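Local coordinates for protein vacuolar aminopeptidase 1 (Saccharomyces cerevisiae, PDB 5JGF) that removes N-terminal amino acids, preferably neutral or hydrophobic ones, from peptides and proteins in the yeast vacuole, as a zinc-dependent dodecameric aminopeptidase and major cargo of the cytoplasm-to-vacuole pathway, at residues V97-V102 with M236-F241; G136-K141 with S231-M236; V364-I369 with G445-G450; S372-G377 with F403-N408. All coordinates share one frame; numbering follows the deposited sequence.

Interaction 1. Residues V97-V102 with M236-F241; sequences VKLKPV and MDLDLF
Val-97 and Leu-240 meet CB to CB at 4.0 Å where two antiparallel strands of the six-stranded sheet pair, and Leu-240 N donates to Val-97 O at 2.8 Å. Two residues on, Leu-99 N gives a nearly straight bond (169°) to Leu-238 O. The packed part is apolar: the Leu-99 side chain crosses that of Leu-240 at about a right angle, its CD1 4.0 Å from Leu-240 CG, and Leu-99 CD2 reaches Met-236 CE at 3.9 Å. Ile-114 of strand 112-119 touches both Leu-99 and Leu-240.

The face carrying Lys-98 and Asp-239 is polar and wetter. A bend at chi2 (-75°) turns Lys-98 CD towards Asp-239; the two side chains run alongside each other, pointing the same way, and NZ takes the syn lone pair of Asp-239 OD2 at 2.7 Å. The same NZ meets Asp-237 OD1 at 3.1 Å, 28° out of the carboxylate plane. One water accepts from Lys-98 NZ and donates to Asp-237 OD2, an oxygen also bonded to Tyr-26. Past Leu-99 the strands part, and another water accepts from Leu-238 N. A methionine in place of Lys-98 would probably leave the carboxylates of Asp-237 and Asp-239 without their shared cation. Such a network, one ammonium between two acids, is likely to favour the ionised form of both aspartates and to tie the polar face of the strands together.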
loop_
_atom_site.group_PDB
_atom_site.type_symbol
_atom_site.label_atom_id
_atom_site.label_comp_id
_atom_site.label_asym_id
_atom_site.label_seq_id
_atom_site.Cartn_x
_atom_site.Cartn_y
_atom_site.Cartn_z
ATOM N N VAL D 97 -18.287 32.521 12.639
ATOM C CA VAL D 97 -19.038 31.341 13.056
ATOM C C VAL D 97 -20.462 31.825 13.307
ATOM O O VAL D 97 -20.673 32.808 14.013
ATOM C CB VAL D 97 -18.439 30.728 14.346
ATOM C CG1 VAL D 97 -19.324 29.608 14.856
ATOM C CG2 VAL D 97 -17.042 30.199 14.060
ATOM N N LYS D 98 -21.432 31.137 12.715
ATOM C CA LYS D 98 -22.838 31.520 12.834
ATOM C C LYS D 98 -23.643 30.588 13.724
ATOM O O LYS D 98 -23.512 29.371 13.625
ATOM C CB LYS D 98 -23.491 31.517 11.447
ATOM C CG LYS D 98 -22.936 32.521 10.453
ATOM C CD LYS D 98 -23.418 33.916 10.793
ATOM C CE LYS D 98 -23.116 34.907 9.680
ATOM N NZ LYS D 98 -23.715 36.234 10.004
ATOM N N LEU D 99 -24.481 31.146 14.594
ATOM C CA LEU D 99 -25.327 30.286 15.409
ATOM C C LEU D 99 -26.289 29.637 14.421
ATOM O O LEU D 99 -26.717 30.275 13.460
ATOM C CB LEU D 99 -26.129 31.093 16.434
ATOM C CG LEU D 99 -25.562 31.142 17.851
ATOM C CD1 LEU D 99 -24.270 31.945 17.855
ATOM C CD2 LEU D 99 -26.584 31.765 18.787
ATOM N N LYS D 100 -26.620 28.372 14.642
ATOM C CA LYS D 100 -27.544 27.681 13.754
ATOM C C LYS D 100 -28.970 28.174 14.011
ATOM O O LYS D 100 -29.237 28.787 15.042
ATOM C CB LYS D 100 -27.451 26.169 13.981
ATOM C CG LYS D 100 -26.241 25.535 13.299
ATOM C CD LYS D 100 -26.015 24.106 13.756
ATOM C CE LYS D 100 -24.907 23.438 12.944
ATOM N NZ LYS D 100 -24.178 22.437 13.782
ATOM N N PRO D 101 -29.894 27.937 13.060
ATOM C CA PRO D 101 -31.296 28.355 13.194
ATOM C C PRO D 101 -31.824 27.928 14.560
ATOM O O PRO D 101 -32.602 28.639 15.200
ATOM C CB PRO D 101 -31.973 27.633 12.036
ATOM C CG PRO D 101 -30.924 27.712 10.974
ATOM C CD PRO D 101 -29.654 27.343 11.732
ATOM N N VAL D 102 -31.398 26.748 14.994
ATOM C CA VAL D 102 -31.749 26.230 16.311
ATOM C C VAL D 102 -30.383 25.951 16.931
ATOM O O VAL D 102 -29.719 24.983 16.563
ATOM C CB VAL D 102 -32.556 24.910 16.236
ATOM C CG1 VAL D 102 -32.802 24.371 17.642
ATOM C CG2 VAL D 102 -33.884 25.142 15.524
ATOM N N MET D 236 -33.093 35.894 14.753
ATOM C CA MET D 236 -31.775 36.472 14.958
ATOM C C MET D 236 -30.718 35.872 14.047
ATOM O O MET D 236 -30.837 34.735 13.595
ATOM C CB MET D 236 -31.349 36.332 16.423
ATOM C CG MET D 236 -31.585 34.968 17.023
ATOM S SD MET D 236 -31.181 34.926 18.790
ATOM C CE MET D 236 -30.112 33.509 18.803
ATOM N N ASP D 237 -29.697 36.673 13.769
ATOM C CA ASP D 237 -28.574 36.289 12.921
ATOM C C ASP D 237 -27.361 36.726 13.732
ATOM O O ASP D 237 -26.924 37.873 13.644
ATOM C CB ASP D 237 -28.638 37.052 11.592
ATOM C CG ASP D 237 -27.511 36.684 10.641
ATOM O OD1 ASP D 237 -26.624 35.898 11.032
ATOM O OD2 ASP D 237 -27.513 37.194 9.498
ATOM N N LEU D 238 -26.834 35.807 14.538
ATOM C CA LEU D 238 -25.696 36.106 15.402
ATOM C C LEU D 238 -24.420 35.362 15.021
ATOM O O LEU D 238 -24.473 34.234 14.530
ATOM C CB LEU D 238 -26.048 35.773 16.858
ATOM C CG LEU D 238 -27.341 36.388 17.412
ATOM C CD1 LEU D 238 -27.525 35.976 18.872
ATOM C CD2 LEU D 238 -27.284 37.904 17.286
ATOM N N ASP D 239 -23.284 36.017 15.258
ATOM C CA ASP D 239 -21.957 35.468 14.984
ATOM C C ASP D 239 -21.254 35.224 16.309
ATOM O O ASP D 239 -21.643 35.764 17.346
ATOM C CB ASP D 239 -21.031 36.475 14.285
ATOM C CG ASP D 239 -21.482 36.877 12.907
ATOM O OD1 ASP D 239 -20.749 37.693 12.311
ATOM O OD2 ASP D 239 -22.522 36.404 12.419
ATOM N N LEU D 240 -20.198 34.421 16.242
ATOM C CA LEU D 240 -19.315 34.190 17.374
ATOM C C LEU D 240 -18.026 34.731 16.771
ATOM O O LEU D 240 -17.695 34.413 15.626
ATOM C CB LEU D 240 -19.162 32.707 17.705
ATOM C CG LEU D 240 -20.317 32.053 18.457
ATOM C CD1 LEU D 240 -19.849 30.687 18.951
ATOM C CD2 LEU D 240 -20.744 32.923 19.646
ATOM N N PHE D 241 -17.308 35.559 17.521
ATOM C CA PHE D 241 -16.084 36.164 17.009
ATOM C C PHE D 241 -15.066 36.383 18.119
ATOM O O PHE D 241 -15.416 36.395 19.296
ATOM C CB PHE D 241 -16.436 37.506 16.371
ATOM C CG PHE D 241 -17.331 38.352 17.232
ATOM C CD1 PHE D 241 -16.814 39.055 18.318
ATOM C CD2 PHE D 241 -18.702 38.392 16.998
ATOM C CE1 PHE D 241 -17.655 39.787 19.164
ATOM C CE2 PHE D 241 -19.552 39.119 17.836
ATOM C CZ PHE D 241 -19.027 39.817 18.922
HETATM O O HOH W 1 -25.958 35.739 7.892
HETATM O O HOH W 2 -27.994 33.084 14.240
HETATM O O HOH W 3 -26.713 33.356 12.257
#

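Interaction 2. Residues G136-K141 with S231-M236; sequences GRLLYK and SELIQM
Glu-232 O accepts from Lys-141 N at 2.8 Å, while Glu-232 CB sits 3.3 Å from Lys-141 O. The Glu-232 carboxylate turns to Lys-142 NZ and Lys-143 N. The Leu-233 side chain crosses that of Leu-138 obliquely, CD2 touching its CD1 at 4.1 Å; Val-222 of helix 216-226 packs on both leucines. Ile-234 N then donates to Leu-139 O at 2.9 Å (167°), and Gln-235 N reaches the same oxygen more weakly, at 3.3 Å. Gln-235 O returns the contact, taking Leu-139 N at 2.8 Å in a nearly straight bond (172°). The amide of Gln-235 receives Met-236 N on OE1, and its NE2 bonds Glu-390 of the second subunit. Met-236 lies side by side with Leu-138, its CB only 3.4 Å from Leu-138 CD2, tighter than usual van der Waals contact.

Two successive residues, Ile-234 and Gln-235, thus face the single residue Leu-139, which defines a classic beta bulge. The sheet that carries it has helix 216-226 over the Leu-138 and Leu-233 face and the second subunit against Leu-139 and Ile-234, consistent with the dimerisation domain of M18 aminopeptidases.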
loop_
_atom_site.group_PDB
_atom_site.type_symbol
_atom_site.label_atom_id
_atom_site.label_comp_id
_atom_site.label_asym_id
_atom_site.label_seq_id
_atom_site.Cartn_x
_atom_site.Cartn_y
_atom_site.Cartn_z
ATOM N N GLY D 136 -24.645 40.461 16.750
ATOM C CA GLY D 136 -25.320 40.414 15.473
ATOM C C GLY D 136 -26.658 41.115 15.487
ATOM O O GLY D 136 -26.917 41.982 16.327
ATOM N N ARG D 137 -27.518 40.712 14.560
ATOM C CA ARG D 137 -28.835 41.311 14.408
ATOM C C ARG D 137 -29.971 40.525 15.047
ATOM O O ARG D 137 -30.068 39.306 14.893
ATOM C CB ARG D 137 -29.121 41.493 12.916
ATOM C CG ARG D 137 -30.419 42.210 12.594
ATOM C CD ARG D 137 -30.631 42.268 11.090
ATOM N NE ARG D 137 -31.632 43.262 10.725
ATOM C CZ ARG D 137 -32.013 43.521 9.479
ATOM N NH1 ARG D 137 -32.933 44.449 9.249
ATOM N NH2 ARG D 137 -31.482 42.853 8.466
ATOM N N LEU D 138 -30.826 41.235 15.773
ATOM C CA LEU D 138 -31.992 40.625 16.400
ATOM C C LEU D 138 -33.217 41.257 15.765
ATOM O O LEU D 138 -33.247 42.468 15.551
ATOM C CB LEU D 138 -32.044 40.915 17.902
ATOM C CG LEU D 138 -30.969 40.381 18.846
ATOM C CD1 LEU D 138 -31.382 40.710 20.278
ATOM C CD2 LEU D 138 -30.807 38.875 18.675
ATOM N N LEU D 139 -34.212 40.440 15.443
ATOM C CA LEU D 139 -35.454 40.962 14.886
ATOM C C LEU D 139 -36.474 40.787 15.999
ATOM O O LEU D 139 -36.581 39.708 16.583
ATOM C CB LEU D 139 -35.886 40.174 13.645
ATOM C CG LEU D 139 -35.011 40.297 12.395
ATOM C CD1 LEU D 139 -35.656 39.527 11.247
ATOM C CD2 LEU D 139 -34.846 41.766 12.019
ATOM N N TYR D 140 -37.206 41.848 16.317
ATOM C CA TYR D 140 -38.196 41.758 17.379
ATOM C C TYR D 140 -39.478 42.506 17.050
ATOM O O TYR D 140 -39.537 43.296 16.107
ATOM C CB TYR D 140 -37.617 42.288 18.695
ATOM C CG TYR D 140 -37.320 43.772 18.700
ATOM C CD1 TYR D 140 -36.144 44.275 18.144
ATOM C CD2 TYR D 140 -38.224 44.677 19.258
ATOM C CE1 TYR D 140 -35.873 45.644 18.145
ATOM C CE2 TYR D 140 -37.965 46.046 19.262
ATOM C CZ TYR D 140 -36.790 46.523 18.708
ATOM O OH TYR D 140 -36.533 47.875 18.719
ATOM N N LYS D 141 -40.508 42.243 17.845
ATOM C CA LYS D 141 -41.806 42.873 17.668
ATOM C C LYS D 141 -42.310 43.270 19.048
ATOM O O LYS D 141 -42.628 42.410 19.868
ATOM C CB LYS D 141 -42.767 41.884 17.001
ATOM C CG LYS D 141 -44.179 42.392 16.778
ATOM C CD LYS D 141 -44.913 41.522 15.765
ATOM C CE LYS D 141 -44.990 40.068 16.208
ATOM N NZ LYS D 141 -45.641 39.212 15.177
ATOM N N SER D 231 -40.211 37.607 24.986
ATOM C CA SER D 231 -41.421 37.343 24.209
ATOM C C SER D 231 -41.445 38.119 22.896
ATOM O O SER D 231 -42.111 37.722 21.939
ATOM C CB SER D 231 -42.664 37.708 25.025
ATOM O OG SER D 231 -42.683 39.096 25.324
ATOM N N GLU D 232 -40.707 39.223 22.851
ATOM C CA GLU D 232 -40.669 40.062 21.661
ATOM C C GLU D 232 -39.677 39.604 20.592
ATOM O O GLU D 232 -39.726 40.078 19.458
ATOM C CB GLU D 232 -40.382 41.508 22.072
ATOM C CG GLU D 232 -41.358 42.019 23.129
ATOM C CD GLU D 232 -41.077 43.445 23.565
ATOM O OE1 GLU D 232 -39.933 43.733 23.973
ATOM O OE2 GLU D 232 -42.008 44.275 23.510
ATOM N N LEU D 233 -38.783 38.686 20.946
ATOM C CA LEU D 233 -37.799 38.184 19.986
ATOM C C LEU D 233 -38.455 37.258 18.963
ATOM O O LEU D 233 -39.140 36.304 19.335
ATOM C CB LEU D 233 -36.687 37.427 20.714
ATOM C CG LEU D 233 -35.867 38.182 21.766
ATOM C CD1 LEU D 233 -34.878 37.218 22.407
ATOM C CD2 LEU D 233 -35.134 39.355 21.127
ATOM N N ILE D 234 -38.241 37.538 17.677
ATOM C CA ILE D 234 -38.810 36.719 16.602
ATOM C C ILE D 234 -37.775 35.932 15.797
ATOM O O ILE D 234 -38.057 34.824 15.344
ATOM C CB ILE D 234 -39.647 37.581 15.623
ATOM C CG1 ILE D 234 -41.081 37.682 16.136
ATOM C CG2 ILE D 234 -39.650 36.978 14.229
ATOM C CD1 ILE D 234 -41.399 39.008 16.726
ATOM N N GLN D 235 -36.594 36.513 15.606
ATOM C CA GLN D 235 -35.513 35.855 14.868
ATOM C C GLN D 235 -34.185 36.542 15.145
ATOM O O GLN D 235 -34.145 37.635 15.709
ATOM C CB GLN D 235 -35.775 35.877 13.357
ATOM C CG GLN D 235 -36.322 34.570 12.784
ATOM C CD GLN D 235 -35.509 33.358 13.211
ATOM O OE1 GLN D 235 -34.307 33.462 13.467
ATOM N NE2 GLN D 235 -36.157 32.201 13.280
ATOM N N MET D 236 -33.093 35.894 14.753
ATOM C CA MET D 236 -31.775 36.472 14.958
ATOM C C MET D 236 -30.718 35.872 14.047
ATOM O O MET D 236 -30.837 34.735 13.595
ATOM C CB MET D 236 -31.349 36.332 16.423
ATOM C CG MET D 236 -31.585 34.968 17.023
ATOM S SD MET D 236 -31.181 34.926 18.790
ATOM C CE MET D 236 -30.112 33.509 18.803
#

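Interaction 3. Residues V364-I369 with G445-G450; sequences VPNVGI and GSKDVG
Asn-366 and Asp-448 join two parts of the M18 aminopeptidase fold: the loop that leads into strand 369-372 of the mixed sheet, and the segment 445-450, which runs from the end of strand 442-445 into helix 448-468. Two direct hydrogen bonds run in opposite senses. Asn-366 N donates to Asp-448 OD1 at 3.0 Å, almost straight (170°), on the syn side of that oxygen but 35° out of the carboxylate plane. In return Asn-366 OD1 accepts from Lys-447 N at 2.8 Å. CG of Asn-366 is anti to the carbonyl carbon (chi1 -51°), and the side chain crosses that of Lys-447 at about a right angle. The other end of its amide, ND2, bonds His-254 O, so both ends of the flat group are held and its rotation is fixed.

Water contributes a second kind of link. One water accepts from Val-367 N and lies 2.6 Å from Asp-448 OD2, on the loop side of the carboxylate. A second water accepts from Lys-447 NZ at 2.8 Å and donates to Asn-366 O; Lys-447 also makes a cation-pi contact with Tyr-8.

Apolar contact is slight and comes from Pro-365, whose CB rests 4.1 Å from Gly-445 CA, while Tyr-111 of the third subunit packs on the proline. The closest carbon approach to the Asn-366 amide is made by glycine: Gly-445 CA stands 3.1 Å from Asn-366 OD1, and a CB on Gly-445 would lie 2.2 Å from that oxygen, a clash.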
loop_
_atom_site.group_PDB
_atom_site.type_symbol
_atom_site.label_atom_id
_atom_site.label_comp_id
_atom_site.label_asym_id
_atom_site.label_seq_id
_atom_site.Cartn_x
_atom_site.Cartn_y
_atom_site.Cartn_z
ATOM N N VAL D 364 5.688 43.705 0.882
ATOM C CA VAL D 364 6.239 43.712 2.227
ATOM C C VAL D 364 5.466 44.774 3.002
ATOM O O VAL D 364 4.740 45.575 2.413
ATOM C CB VAL D 364 7.751 44.022 2.224
ATOM C CG1 VAL D 364 8.490 42.925 1.458
ATOM C CG2 VAL D 364 8.018 45.383 1.597
ATOM N N PRO D 365 5.606 44.795 4.333
ATOM C CA PRO D 365 4.887 45.775 5.153
ATOM C C PRO D 365 5.315 47.237 5.042
ATOM O O PRO D 365 6.463 47.546 4.730
ATOM C CB PRO D 365 5.097 45.257 6.579
ATOM C CG PRO D 365 5.465 43.796 6.398
ATOM C CD PRO D 365 6.329 43.831 5.179
ATOM N N ASN D 366 4.357 48.119 5.307
ATOM C CA ASN D 366 4.569 49.564 5.346
ATOM C C ASN D 366 5.176 50.259 4.133
ATOM O O ASN D 366 5.922 51.232 4.277
ATOM C CB ASN D 366 5.391 49.888 6.596
ATOM C CG ASN D 366 4.791 49.271 7.845
ATOM O OD1 ASN D 366 3.598 49.418 8.107
ATOM N ND2 ASN D 366 5.612 48.573 8.620
ATOM N N VAL D 367 4.842 49.781 2.943
ATOM C CA VAL D 367 5.355 50.384 1.720
ATOM C C VAL D 367 4.235 51.042 0.923
ATOM O O VAL D 367 4.322 52.218 0.572
ATOM C CB VAL D 367 6.057 49.332 0.840
ATOM C CG1 VAL D 367 6.382 49.919 -0.528
ATOM C CG2 VAL D 367 7.334 48.865 1.530
ATOM N N GLY D 368 3.181 50.284 0.642
ATOM C CA GLY D 368 2.075 50.836 -0.117
ATOM C C GLY D 368 1.108 49.783 -0.621
ATOM O O GLY D 368 1.236 48.601 -0.303
ATOM N N ILE D 369 0.144 50.223 -1.420
ATOM C CA ILE D 369 -0.871 49.341 -1.980
ATOM C C ILE D 369 -0.223 48.238 -2.813
ATOM O O ILE D 369 0.852 48.426 -3.382
ATOM C CB ILE D 369 -1.865 50.151 -2.861
ATOM C CG1 ILE D 369 -3.211 49.427 -2.946
ATOM C CG2 ILE D 369 -1.274 50.378 -4.255
ATOM C CD1 ILE D 369 -4.017 49.480 -1.655
ATOM N N GLY D 445 1.043 45.802 8.241
ATOM C CA GLY D 445 1.961 46.813 8.730
ATOM C C GLY D 445 1.201 47.874 9.506
ATOM O O GLY D 445 0.060 48.186 9.174
ATOM N N SER D 446 1.824 48.433 10.541
ATOM C CA SER D 446 1.164 49.473 11.330
ATOM C C SER D 446 0.937 50.758 10.515
ATOM O O SER D 446 0.076 51.566 10.861
ATOM C CB SER D 446 1.982 49.783 12.585
ATOM O OG SER D 446 3.308 50.158 12.255
ATOM N N LYS D 447 1.703 50.943 9.443
ATOM C CA LYS D 447 1.555 52.115 8.572
ATOM C C LYS D 447 0.630 51.858 7.378
ATOM O O LYS D 447 0.223 52.789 6.680
ATOM C CB LYS D 447 2.919 52.549 8.004
ATOM C CG LYS D 447 3.821 53.365 8.911
ATOM C CD LYS D 447 4.902 54.084 8.087
ATOM C CE LYS D 447 4.268 54.991 7.024
ATOM N NZ LYS D 447 5.283 55.866 6.367
ATOM N N ASP D 448 0.301 50.596 7.136
ATOM C CA ASP D 448 -0.520 50.247 5.984
ATOM C C ASP D 448 -1.946 50.783 5.911
ATOM O O ASP D 448 -2.450 51.041 4.819
ATOM C CB ASP D 448 -0.483 48.730 5.779
ATOM C CG ASP D 448 0.832 48.278 5.162
ATOM O OD1 ASP D 448 1.449 47.311 5.655
ATOM O OD2 ASP D 448 1.255 48.908 4.171
ATOM N N VAL D 449 -2.605 50.966 7.047
ATOM C CA VAL D 449 -3.952 51.527 7.014
ATOM C C VAL D 449 -3.827 52.937 6.426
ATOM O O VAL D 449 -4.549 53.306 5.497
ATOM C CB VAL D 449 -4.569 51.625 8.429
ATOM C CG1 VAL D 449 -5.908 52.347 8.364
ATOM C CG2 VAL D 449 -4.757 50.228 9.012
ATOM N N GLY D 450 -2.883 53.707 6.961
ATOM C CA GLY D 450 -2.665 55.065 6.486
ATOM C C GLY D 450 -2.213 55.138 5.039
ATOM O O GLY D 450 -2.669 55.996 4.283
HETATM O O HOH W 4 2.850 47.767 2.434
HETATM O O HOH W 5 6.153 54.236 4.324
#

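Interaction 4. Residues S372-G377 with F403-N408; sequences SLDPNG and FQIKNN
The flat amide of Gln-404 presents one face to Pro-375: Pro-375 CD stands over the nitrogen end of that face, 3.7 Å from Gln-404 NE2. Leu-373 O lies obliquely on that same side, 3.3 Å from Gln-404 CG, and at the edge beyond Gln-404 OE1 sits Leu-373 CB, 3.5 Å away. CG of Gln-404 is anti to the backbone N (chi1 -180°), which starts the extended chain alongside the 372-377 segment. An alanine in place of Gln-404 would remove this amide and probably open a gap beside Pro-375 CD, leaving the proline without its neighbour. The carboxylate of Asp-374 is the second flat group; Asn-376 N approaches its OD2 at 3.0 Å from above the plane, 63° out of it, closing an Asx turn. His-378 ND1 bonds the same oxygen.

Just before these groups the backbones end a parallel pairing, with Ser-372 bridged to Phe-403 and Leu-373 N donating to Phe-403 O at 2.9 Å in a straight bond (177° at the hydrogen). Strands 369-372 and 400-403, linked through helix 383-396, form a beta-alpha-beta crossover at the edge of the mixed sheet. Beyond the last bond a water takes over: it donates to Leu-373 O at 2.7 Å and to Asp-374 OD1 at 2.8 Å, and accepts from Ile-405 N at 3.1 Å. The Phe-403 ring stacks edge-to-face with His-347, a probable substrate-binding residue, and Pro-101 of the fourth subunit packs on both Leu-373 and Gln-404.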
loop_
_atom_site.group_PDB
_atom_site.type_symbol
_atom_site.label_atom_id
_atom_site.label_comp_id
_atom_site.label_asym_id
_atom_site.label_seq_id
_atom_site.Cartn_x
_atom_site.Cartn_y
_atom_site.Cartn_z
ATOM N N SER D 372 -2.810 43.194 -7.475
ATOM C CA SER D 372 -3.020 41.749 -7.571
ATOM C C SER D 372 -3.067 41.378 -9.044
ATOM O O SER D 372 -3.948 41.828 -9.786
ATOM C CB SER D 372 -4.326 41.342 -6.887
ATOM O OG SER D 372 -4.276 41.600 -5.494
ATOM N N LEU D 373 -2.115 40.552 -9.462
ATOM C CA LEU D 373 -2.011 40.150 -10.854
ATOM C C LEU D 373 -2.153 38.649 -11.038
ATOM O O LEU D 373 -1.605 37.868 -10.261
ATOM C CB LEU D 373 -0.658 40.601 -11.408
ATOM C CG LEU D 373 -0.343 42.092 -11.288
ATOM C CD1 LEU D 373 1.064 42.279 -10.741
ATOM C CD2 LEU D 373 -0.496 42.756 -12.649
ATOM N N ASP D 374 -2.887 38.256 -12.072
ATOM C CA ASP D 374 -3.086 36.844 -12.381
ATOM C C ASP D 374 -3.466 36.698 -13.844
ATOM O O ASP D 374 -4.416 37.326 -14.312
ATOM C CB ASP D 374 -4.193 36.240 -11.527
ATOM C CG ASP D 374 -4.289 34.746 -11.704
ATOM O OD1 ASP D 374 -3.425 34.037 -11.150
ATOM O OD2 ASP D 374 -5.209 34.279 -12.408
ATOM N N PRO D 375 -2.732 35.856 -14.587
ATOM C CA PRO D 375 -3.017 35.654 -16.008
ATOM C C PRO D 375 -4.128 34.649 -16.319
ATOM O O PRO D 375 -4.508 34.485 -17.479
ATOM C CB PRO D 375 -1.667 35.211 -16.556
ATOM C CG PRO D 375 -1.136 34.356 -15.425
ATOM C CD PRO D 375 -1.477 35.178 -14.195
ATOM N N ASN D 376 -4.661 33.987 -15.296
ATOM C CA ASN D 376 -5.704 32.997 -15.534
ATOM C C ASN D 376 -7.110 33.333 -15.045
ATOM O O ASN D 376 -7.893 32.442 -14.717
ATOM C CB ASN D 376 -5.249 31.643 -14.991
ATOM C CG ASN D 376 -4.178 31.011 -15.863
ATOM O OD1 ASN D 376 -4.465 30.520 -16.959
ATOM N ND2 ASN D 376 -2.936 31.043 -15.397
ATOM N N GLY D 377 -7.422 34.623 -14.992
ATOM C CA GLY D 377 -8.756 35.045 -14.604
ATOM C C GLY D 377 -9.129 35.189 -13.141
ATOM O O GLY D 377 -10.278 35.527 -12.848
ATOM N N PHE D 403 1.697 41.355 -6.417
ATOM C CA PHE D 403 1.445 40.019 -5.907
ATOM C C PHE D 403 0.851 39.170 -7.019
ATOM O O PHE D 403 -0.151 39.539 -7.639
ATOM C CB PHE D 403 0.500 39.957 -4.705
ATOM C CG PHE D 403 0.225 38.537 -4.261
ATOM C CD1 PHE D 403 -0.845 37.819 -4.790
ATOM C CD2 PHE D 403 1.125 37.874 -3.430
ATOM C CE1 PHE D 403 -1.009 36.457 -4.507
ATOM C CE2 PHE D 403 0.972 36.513 -3.141
ATOM C CZ PHE D 403 -0.096 35.805 -3.683
ATOM N N GLN D 404 1.508 38.044 -7.284
ATOM C CA GLN D 404 1.063 37.070 -8.273
ATOM C C GLN D 404 1.546 35.729 -7.730
ATOM O O GLN D 404 2.585 35.667 -7.078
ATOM C CB GLN D 404 1.677 37.329 -9.658
ATOM C CG GLN D 404 1.212 36.309 -10.715
ATOM C CD GLN D 404 1.480 36.754 -12.147
ATOM O OE1 GLN D 404 1.239 37.909 -12.504
ATOM N NE2 GLN D 404 1.961 35.832 -12.976
ATOM N N ILE D 405 0.793 34.665 -7.981
ATOM C CA ILE D 405 1.172 33.342 -7.485
ATOM C C ILE D 405 2.253 32.698 -8.341
ATOM O O ILE D 405 2.443 33.065 -9.499
ATOM C CB ILE D 405 -0.037 32.376 -7.467
ATOM C CG1 ILE D 405 -0.550 32.162 -8.897
ATOM C CG2 ILE D 405 -1.142 32.932 -6.577
ATOM C CD1 ILE D 405 -1.514 30.987 -9.042
ATOM N N LYS D 406 2.975 31.742 -7.761
ATOM C CA LYS D 406 3.990 31.018 -8.517
ATOM C C LYS D 406 3.192 30.129 -9.464
ATOM O O LYS D 406 2.038 29.799 -9.177
ATOM C CB LYS D 406 4.848 30.166 -7.572
ATOM C CG LYS D 406 5.683 30.999 -6.604
ATOM C CD LYS D 406 6.493 30.140 -5.640
ATOM C CE LYS D 406 7.534 29.297 -6.362
ATOM N NZ LYS D 406 8.435 28.590 -5.398
ATOM N N ASN D 407 3.783 29.744 -10.592
ATOM C CA ASN D 407 3.082 28.899 -11.552
ATOM C C ASN D 407 2.610 27.559 -10.995
ATOM O O ASN D 407 1.618 27.008 -11.486
ATOM C CB ASN D 407 3.958 28.628 -12.784
ATOM C CG ASN D 407 4.326 29.889 -13.538
ATOM O OD1 ASN D 407 3.765 30.956 -13.292
ATOM N ND2 ASN D 407 5.286 29.770 -14.465
ATOM N N ASN D 408 3.313 27.034 -9.993
ATOM C CA ASN D 408 2.964 25.747 -9.396
ATOM C C ASN D 408 2.203 25.928 -8.092
ATOM O O ASN D 408 2.156 25.010 -7.266
ATOM C CB ASN D 408 4.237 24.940 -9.119
ATOM C CG ASN D 408 5.187 25.653 -8.184
ATOM O OD1 ASN D 408 4.915 26.765 -7.709
ATOM N ND2 ASN D 408 6.321 25.014 -7.916
HETATM O O HOH W 6 -1.906 35.409 -9.215
#

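Overall arrangement
From the N terminus, 97-102 opens the first loop and 136-141 the second; 231-236 closes the second and 236-241 the first, so interaction 2 nests inside interaction 1. Both use strand 233-242, share Met-236 and tie that strand to its two neighbours in the antiparallel sheet. Further along, 364-369 opens the loop of interaction 3 and 372-377 that of interaction 4, which 403-408 closes before 445-450 closes the outer one: a second nested pair, in series with the first. Interaction 3 ties the loop before strand 369-372 to the start of helix 448-468, and interaction 4 joins the ends of strands 369-372 and 400-403 at the edge of the mixed sheet.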